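Local coordinates for protein pterin-4-alpha-carbinolamine dehydratase MoaB2 (PDB 3RFQ) that probably binds molybdopterin or a precursor during molybdenum cofactor biosynthesis, as a member of the MogA/MoaB family, at residues C[55-60]-C[165-170]; C[142-147]-C[153-158]. All blocks are in the same frame, centred on the assembly; numbering follows the deposited sequence.

Contact 1: residues C[55-60]-C[165-170]; sequences TELLTE and DGMATL. With NA (sodium ion), chain F.
Met167 reaches from helix 160-180 to Leu57 and Leu58 of helix 51-60, joining two helices that pack on the central sheet of the MogA/MoaB-type alpha/beta fold. The methionine makes the bridge with two different parts of its chain. Near the root, its CG lies 3.8 Å from CD1 of Leu57, a methyl that also touches the methionine CB, and the two side chains meet at a slant. Further out, the thioether is folded rather than extended: chi2 (-56°) and chi3 (-61°) both bend, which swings CE round to Leu58. There Met167 CE comes within 3.6 Å of Leu58 CD2, the two side chains running roughly at right angles. Leu58 does not point straight at helix 160-180 from its backbone; its CD2 branch makes the approach, while the same side chain also rests on Ala33, Val35 and Val94 of the sheet. No hydrogen bond crosses between the segments, and all three touching residues are buried.

Away from helix 51-60, Asp165 and Ala168 of helix 160-180 meet a second subunit. Asp165, together with Ser129 and the Asp165 and Ser129 of that subunit, binds a sodium ion on the interface. Glu60 forms salt bridges to Arg160 and Arg164 of the second subunit, and Glu56 one to the same Arg164. In the sodium shell, Asp165 OD1 is 2.9 Å from the ion and water 1 is 2.4 Å from it. The same water hydrogen-bonds to Thr169 OG1 at 2.8 Å.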
loop_
_atom_site.group_PDB
_atom_site.type_symbol
_atom_site.label_atom_id
_atom_site.label_comp_id
_atom_site.label_asym_id
_atom_site.label_seq_id
_atom_site.Cartn_x
_atom_site.Cartn_y
_atom_site.Cartn_z
ATOM N N THR C 55 12.313 6.698 -23.911
ATOM C CA THR C 55 13.465 6.076 -24.534
ATOM C C THR C 55 14.621 5.980 -23.540
ATOM O O THR C 55 15.230 4.907 -23.406
ATOM C CB THR C 55 13.893 6.847 -25.781
ATOM O OG1 THR C 55 12.823 6.801 -26.728
ATOM C CG2 THR C 55 15.187 6.258 -26.401
ATOM N N GLU C 56 14.908 7.100 -22.864
ATOM C CA GLU C 56 15.913 7.158 -21.817
ATOM C C GLU C 56 15.672 6.125 -20.714
ATOM O O GLU C 56 16.601 5.423 -20.310
ATOM C CB GLU C 56 15.983 8.568 -21.209
ATOM C CG GLU C 56 17.001 8.704 -20.077
ATOM C CD GLU C 56 16.722 9.898 -19.127
ATOM O OE1 GLU C 56 15.872 10.763 -19.426
ATOM O OE2 GLU C 56 17.388 9.991 -18.085
ATOM N N LEU C 57 14.433 6.044 -20.238
ATOM C CA LEU C 57 14.047 5.124 -19.159
ATOM C C LEU C 57 14.069 3.652 -19.597
ATOM O O LEU C 57 14.524 2.790 -18.849
ATOM C CB LEU C 57 12.670 5.511 -18.585
ATOM C CG LEU C 57 12.611 6.947 -18.017
ATOM C CD1 LEU C 57 11.173 7.356 -17.617
ATOM C CD2 LEU C 57 13.529 7.131 -16.817
ATOM N N LEU C 58 13.588 3.366 -20.806
ATOM C CA LEU C 58 13.692 2.021 -21.358
ATOM C C LEU C 58 15.173 1.582 -21.484
ATOM O O LEU C 58 15.537 0.486 -21.073
ATOM C CB LEU C 58 12.998 1.959 -22.713
ATOM C CG LEU C 58 11.462 1.871 -22.695
ATOM C CD1 LEU C 58 10.935 1.979 -24.103
ATOM C CD2 LEU C 58 10.999 0.566 -22.069
ATOM N N THR C 59 16.021 2.463 -22.008
ATOM C CA THR C 59 17.418 2.146 -22.219
ATOM C C THR C 59 18.139 1.885 -20.893
ATOM O O THR C 59 19.008 1.015 -20.799
ATOM C CB THR C 59 18.082 3.285 -22.958
ATOM O OG1 THR C 59 17.424 3.465 -24.222
ATOM C CG2 THR C 59 19.610 3.022 -23.169
ATOM N N GLU C 60 17.770 2.638 -19.863
ATOM C CA GLU C 60 18.382 2.512 -18.542
ATOM C C GLU C 60 17.991 1.183 -17.871
ATOM O O GLU C 60 18.769 0.593 -17.137
ATOM C CB GLU C 60 17.981 3.733 -17.704
ATOM C CG GLU C 60 18.495 3.757 -16.278
ATOM C CD GLU C 60 17.956 4.987 -15.520
ATOM O OE1 GLU C 60 18.518 6.083 -15.728
ATOM O OE2 GLU C 60 16.983 4.853 -14.730
ATOM N N ASP C 165 6.753 7.697 -13.078
ATOM C CA ASP C 165 6.340 6.786 -12.020
ATOM C C ASP C 165 5.918 5.414 -12.580
ATOM O O ASP C 165 6.270 4.384 -11.995
ATOM C CB ASP C 165 5.260 7.406 -11.139
ATOM C CG ASP C 165 4.975 6.578 -9.904
ATOM O OD1 ASP C 165 5.845 6.498 -9.006
ATOM O OD2 ASP C 165 3.867 6.005 -9.814
ATOM N N GLY C 166 5.197 5.410 -13.709
ATOM C CA GLY C 166 4.828 4.179 -14.407
ATOM C C GLY C 166 6.026 3.318 -14.738
ATOM O O GLY C 166 5.997 2.113 -14.532
ATOM N N MET C 167 7.094 3.932 -15.246
ATOM C CA MET C 167 8.308 3.203 -15.624
ATOM C C MET C 167 9.040 2.647 -14.407
ATOM O O MET C 167 9.568 1.544 -14.472
ATOM C CB MET C 167 9.258 4.086 -16.465
ATOM C CG MET C 167 8.779 4.390 -17.898
ATOM S SD MET C 167 8.407 2.926 -18.908
ATOM C CE MET C 167 9.992 2.088 -18.950
ATOM N N ALA C 168 9.084 3.406 -13.303
ATOM C CA ALA C 168 9.697 2.927 -12.052
ATOM C C ALA C 168 9.020 1.623 -11.579
ATOM O O ALA C 168 9.675 0.666 -11.125
ATOM C CB ALA C 168 9.584 4.002 -10.954
ATOM N N THR C 169 7.700 1.599 -11.688
ATOM C CA THR C 169 6.895 0.439 -11.318
ATOM C C THR C 169 7.042 -0.705 -12.325
ATOM O O THR C 169 7.125 -1.872 -11.929
ATOM C CB THR C 169 5.393 0.870 -11.143
ATOM O OG1 THR C 169 5.293 1.699 -9.976
ATOM C CG2 THR C 169 4.479 -0.317 -10.990
ATOM N N LEU C 170 7.100 -0.366 -13.618
ATOM C CA LEU C 170 7.207 -1.365 -14.675
ATOM C C LEU C 170 8.569 -2.118 -14.673
ATOM O O LEU C 170 8.604 -3.325 -14.956
ATOM C CB LEU C 170 6.972 -0.727 -16.052
ATOM C CG LEU C 170 6.893 -1.751 -17.198
ATOM C CD1 LEU C 170 5.738 -2.755 -16.966
ATOM C CD2 LEU C 170 6.722 -1.048 -18.513
HETATM NA NA NA F . 6.197 4.788 -6.727
HETATM O O HOH W 1 6.830 3.634 -8.747
HETATM O O HOH W 2 6.188 2.096 -5.978
HETATM O O HOH W 3 7.053 6.894 -6.253
HETATM O O HOH W 4 4.194 5.777 -5.239
#

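Contact 2: residues C[142-147]-C[153-158]; sequences RGLAGV and VVNLAG
Leu144 to Gly146 pair with Val153 to Asn155 in a beta hairpin, where strand 145-148 turns back antiparallel to strand 151-156 within the mixed sheet; the short strand segments run at 165° to each other. Backbone bonds carry most of the pairing. Gly146 and Val153 form a hydrogen-bonded pair, with Gly146 N to Val153 O at 3.0 Å and Val153 N to Gly146 O at 2.9 Å, and Asn155 N adds a bond to Leu144 O. Between them, Ala145 and Val154 are a non-hydrogen-bonded pair, and the CA of Ala145 makes a CH...O contact of 3.2 Å with Val153 O.

Apolar contact is lighter: CB of Ala145 meets CG2 of Val154 on the face covered by helices 120-132 and 160-180. Gly143 has no side chain, so Asn155 CB meets its CA directly, at 3.5 Å.

One side-chain hydrogen bond crosses the hairpin, and Asn155 accepts it. Its CG sits beside its own backbone N (chi1 -54°), which sets the amide alongside Leu144, within reach of its backbone N, while ND2 is held by Ser95 and Thr111. OD1 of Asn155 accepts from Leu144 N at 2.8 Å, the donor tilted 28° from the amide carbonyl plane.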
loop_
_atom_site.group_PDB
_atom_site.type_symbol
_atom_site.label_atom_id
_atom_site.label_comp_id
_atom_site.label_asym_id
_atom_site.label_seq_id
_atom_site.Cartn_x
_atom_site.Cartn_y
_atom_site.Cartn_z
ATOM N N ARG C 142 -6.989 4.279 -17.261
ATOM C CA ARG C 142 -7.657 3.069 -17.776
ATOM C C ARG C 142 -6.713 2.243 -18.676
ATOM O O ARG C 142 -7.140 1.295 -19.375
ATOM C CB ARG C 142 -8.924 3.436 -18.554
ATOM C CG ARG C 142 -9.935 4.386 -17.874
ATOM C CD ARG C 142 -11.256 4.419 -18.653
ATOM N NE ARG C 142 -11.035 4.955 -19.976
ATOM C CZ ARG C 142 -11.123 4.278 -21.128
ATOM N NH1 ARG C 142 -11.498 3.017 -21.169
ATOM N NH2 ARG C 142 -10.858 4.910 -22.264
ATOM N N GLY C 143 -5.436 2.609 -18.697
ATOM C CA GLY C 143 -4.468 1.878 -19.525
ATOM C C GLY C 143 -4.416 0.401 -19.159
ATOM O O GLY C 143 -4.531 0.031 -17.986
ATOM N N LEU C 144 -4.275 -0.428 -20.183
ATOM C CA LEU C 144 -4.123 -1.868 -20.034
ATOM C C LEU C 144 -2.679 -2.341 -20.061
ATOM O O LEU C 144 -1.762 -1.621 -20.492
ATOM C CB LEU C 144 -4.832 -2.553 -21.189
ATOM C CG LEU C 144 -6.296 -2.146 -21.357
ATOM C CD1 LEU C 144 -6.874 -2.930 -22.525
ATOM C CD2 LEU C 144 -7.130 -2.334 -20.046
ATOM N N ALA C 145 -2.483 -3.587 -19.657
ATOM C CA ALA C 145 -1.184 -4.229 -19.814
ATOM C C ALA C 145 -1.473 -5.686 -20.141
ATOM O O ALA C 145 -2.383 -6.286 -19.577
ATOM C CB ALA C 145 -0.393 -4.146 -18.536
ATOM N N GLY C 146 -0.695 -6.250 -21.042
ATOM C CA GLY C 146 -0.885 -7.637 -21.415
ATOM C C GLY C 146 0.007 -8.124 -22.544
ATOM O O GLY C 146 0.901 -7.410 -23.020
ATOM N N VAL C 147 -0.262 -9.346 -22.985
ATOM C CA VAL C 147 0.547 -9.986 -24.002
ATOM C C VAL C 147 -0.232 -10.143 -25.295
ATOM O O VAL C 147 -1.397 -10.571 -25.303
ATOM C CB VAL C 147 1.103 -11.337 -23.513
ATOM C CG1 VAL C 147 1.918 -11.991 -24.595
ATOM C CG2 VAL C 147 2.009 -11.119 -22.298
ATOM N N VAL C 153 2.730 -5.364 -23.908
ATOM C CA VAL C 153 2.266 -4.000 -24.222
ATOM C C VAL C 153 1.716 -3.384 -22.941
ATOM O O VAL C 153 0.890 -3.989 -22.270
ATOM C CB VAL C 153 1.096 -4.032 -25.235
ATOM C CG1 VAL C 153 0.543 -2.611 -25.545
ATOM C CG2 VAL C 153 1.496 -4.796 -26.520
ATOM N N VAL C 154 2.176 -2.188 -22.615
ATOM C CA VAL C 154 1.752 -1.474 -21.403
ATOM C C VAL C 154 1.319 -0.066 -21.784
ATOM O O VAL C 154 2.053 0.618 -22.482
ATOM C CB VAL C 154 2.916 -1.450 -20.354
ATOM C CG1 VAL C 154 2.504 -0.664 -19.076
ATOM C CG2 VAL C 154 3.323 -2.915 -19.997
ATOM N N ASN C 155 0.111 0.351 -21.408
ATOM C CA ASN C 155 -0.348 1.712 -21.694
ATOM C C ASN C 155 -0.077 2.559 -20.472
ATOM O O ASN C 155 -0.557 2.244 -19.377
ATOM C CB ASN C 155 -1.864 1.803 -21.935
ATOM C CG ASN C 155 -2.410 0.846 -23.013
ATOM O OD1 ASN C 155 -3.487 0.302 -22.809
ATOM N ND2 ASN C 155 -1.728 0.695 -24.169
ATOM N N LEU C 156 0.672 3.643 -20.628
ATOM C CA LEU C 156 0.792 4.634 -19.537
ATOM C C LEU C 156 0.017 5.932 -19.825
ATOM O O LEU C 156 -0.158 6.320 -20.994
ATOM C CB LEU C 156 2.266 4.967 -19.293
ATOM C CG LEU C 156 3.234 3.816 -19.012
ATOM C CD1 LEU C 156 4.668 4.378 -18.839
ATOM C CD2 LEU C 156 2.795 3.038 -17.784
ATOM N N ALA C 157 -0.425 6.605 -18.764
ATOM C CA ALA C 157 -0.993 7.941 -18.896
ATOM C C ALA C 157 0.028 8.944 -19.446
ATOM O O ALA C 157 1.247 8.687 -19.434
ATOM C CB ALA C 157 -1.580 8.438 -17.554
ATOM N N GLY C 158 -0.469 10.077 -19.935
ATOM C CA GLY C 158 0.387 11.035 -20.639
ATOM C C GLY C 158 1.229 12.055 -19.864
ATOM O O GLY C 158 2.190 12.595 -20.418
#

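In the fold
Strand 151-156 of contact 2 leads directly into helix 160-180 of contact 1, and the hairpin is nested inside the long loop that contact 1 closes. Their centres are 13 Å apart, yet the two contacts touch: Leu170 CD1 packs on Val154 CG2 at 3.9 Å, and Met167 SD lies 4.0 Å from Leu156 CD1. Met167 therefore touches both helix 51-60 and the hairpin strand, with Leu170 and Gly166 beside it on the strand. Helix 160-180 also supplies Asp165 to the sodium ion between subunits, whereas the hairpin is remote from that metal, the Val154 side chain being about 14 Å from the ion.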